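Local coordinates for protein pullulanase (Klebsiella oxytoca, PDB 2YOC) that hydrolyses alpha-1,6-glucosidic linkages in pullulan and related branched dextrins, and is probably exported through a type 2 secretion system, at residues Y616-E621 against A636-M641. Numbering follows the deposited sequence.
Sequences YQRLNE and APEHRM
Arg618 meets Glu638 side-on, one nitrogen to each carboxylate oxygen. Arg618 NE donates to Glu638 OE2 at 2.8 Å, a nearly straight bond (179°) into the syn lone pair; NH2 of Arg618 reaches OE1 of Glu638, also at 2.8 Å but less straight. Guanidinium and carboxylate planes lie 20° apart, so the two groups form a nearly flat bidentate salt bridge, while the side chains themselves cross at about a right angle. In Glu638, chi1 (57°) sets CG between the backbone N and carbonyl carbon, and the bend at chi2 turns CD toward the guanidinium edge. Pro637 CD lies 3.7 Å from Arg618 NH2, which also donates to the backbone oxygen of Tyr669. Beside this pair, Ala636 N donates to Tyr616 O at 2.7 Å, and the CB of Ala636 lies 4.0 Å from Gln617 C. Within 636-641, the same methyl lies over one face of the His639 ring, offset toward the rim. The His639 N to Ala636 O bond (3.1 Å) closes a type I turn ending at His639, the N-cap of helix 640-655. A bidentate Arg-Glu salt bridge thus joins the capped helix start to its loop, between strands three and four of the (beta/alpha)8 barrel.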
# COMPACT_ATOMS: atom_id res chain seq x y z
N TYR B 616 26.17 33.65 19.16
CA TYR B 616 26.61 32.64 18.22
C TYR B 616 26.14 31.22 18.52
O TYR B 616 26.03 30.39 17.61
CB TYR B 616 28.14 32.71 18.01
CG TYR B 616 28.67 34.02 17.47
CD1 TYR B 616 28.64 34.30 16.11
CD2 TYR B 616 29.33 34.91 18.30
CE1 TYR B 616 29.18 35.48 15.61
CE2 TYR B 616 29.91 36.07 17.80
CZ TYR B 616 29.82 36.37 16.45
OH TYR B 616 30.40 37.51 15.96
N GLN B 617 25.83 30.93 19.78
CA GLN B 617 25.40 29.61 20.21
C GLN B 617 23.88 29.49 20.23
O GLN B 617 23.19 30.48 20.52
CB GLN B 617 25.94 29.33 21.62
CG GLN B 617 27.44 29.65 21.83
CD GLN B 617 28.38 28.71 21.10
OE1 GLN B 617 27.99 27.65 20.58
NE2 GLN B 617 29.67 29.05 21.07
N ARG B 618 23.37 28.26 19.95
CA ARG B 618 21.94 27.94 20.05
C ARG B 618 21.65 27.58 21.53
O ARG B 618 22.23 26.62 22.07
CB ARG B 618 21.53 26.81 19.09
CG ARG B 618 19.99 26.66 19.01
CD ARG B 618 19.49 25.63 18.00
NE ARG B 618 19.88 25.98 16.64
CZ ARG B 618 20.61 25.20 15.85
NH1 ARG B 618 21.00 24.00 16.27
NH2 ARG B 618 20.93 25.60 14.63
N LEU B 619 20.78 28.36 22.18
CA LEU B 619 20.40 28.22 23.59
C LEU B 619 19.00 27.66 23.79
O LEU B 619 18.08 27.94 23.01
CB LEU B 619 20.47 29.57 24.30
CG LEU B 619 21.66 30.47 24.07
CD1 LEU B 619 21.46 31.74 24.79
CD2 LEU B 619 22.95 29.82 24.52
N ASN B 620 18.83 26.90 24.89
CA ASN B 620 17.54 26.35 25.28
C ASN B 620 16.59 27.52 25.62
O ASN B 620 16.96 28.42 26.38
CB ASN B 620 17.74 25.45 26.49
CG ASN B 620 16.47 24.91 27.04
OD1 ASN B 620 15.79 25.56 27.83
ND2 ASN B 620 16.12 23.72 26.61
N GLU B 621 15.38 27.49 25.03
CA GLU B 621 14.29 28.48 25.12
C GLU B 621 13.89 28.94 26.54
O GLU B 621 13.30 30.02 26.67
CB GLU B 621 13.03 27.95 24.39
CG GLU B 621 13.19 27.59 22.91
CD GLU B 621 13.25 26.11 22.55
OE1 GLU B 621 13.91 25.33 23.28
OE2 GLU B 621 12.66 25.73 21.51
N ALA B 636 24.72 28.69 16.05
CA ALA B 636 23.46 29.19 15.51
C ALA B 636 23.62 29.75 14.12
O ALA B 636 23.58 30.97 13.96
CB ALA B 636 22.86 30.24 16.44
N PRO B 637 23.72 28.89 13.08
CA PRO B 637 23.78 29.42 11.70
C PRO B 637 22.54 30.22 11.29
O PRO B 637 22.58 30.92 10.26
CB PRO B 637 23.97 28.17 10.84
CG PRO B 637 23.48 27.04 11.66
CD PRO B 637 23.73 27.41 13.09
N GLU B 638 21.44 30.16 12.09
CA GLU B 638 20.21 30.90 11.82
C GLU B 638 20.36 32.42 12.09
O GLU B 638 19.57 33.22 11.60
CB GLU B 638 19.01 30.30 12.60
CG GLU B 638 19.20 30.24 14.11
CD GLU B 638 19.68 28.92 14.65
OE1 GLU B 638 20.65 28.36 14.09
OE2 GLU B 638 19.07 28.42 15.62
N HIS B 639 21.36 32.79 12.92
CA HIS B 639 21.62 34.19 13.24
C HIS B 639 22.53 34.80 12.18
O HIS B 639 23.53 34.20 11.76
CB HIS B 639 22.19 34.34 14.65
CG HIS B 639 21.30 33.77 15.72
ND1 HIS B 639 21.78 33.55 17.00
CD2 HIS B 639 20.00 33.37 15.66
CE1 HIS B 639 20.76 33.05 17.68
NE2 HIS B 639 19.67 32.93 16.91
N ARG B 640 22.13 36.00 11.72
CA ARG B 640 22.74 36.78 10.66
C ARG B 640 24.28 36.88 10.64
O ARG B 640 24.88 36.64 9.59
CB ARG B 640 22.06 38.14 10.58
CG ARG B 640 20.63 38.06 10.07
CD ARG B 640 19.88 39.37 10.16
NE ARG B 640 20.29 40.35 9.15
CZ ARG B 640 19.58 41.44 8.82
NH1 ARG B 640 18.41 41.68 9.41
NH2 ARG B 640 20.03 42.28 7.90
N MSE B 641 24.90 37.23 11.77
CA MSE B 641 26.35 37.37 11.85
C MSE B 641 27.12 36.06 11.83
O MSE B 641 28.24 36.00 11.28
CB MSE B 641 26.80 38.28 13.01
CG MSE B 641 26.30 39.73 12.86
SE MSE B 641 26.61 40.56 11.12
CE MSE B 641 28.49 40.78 11.26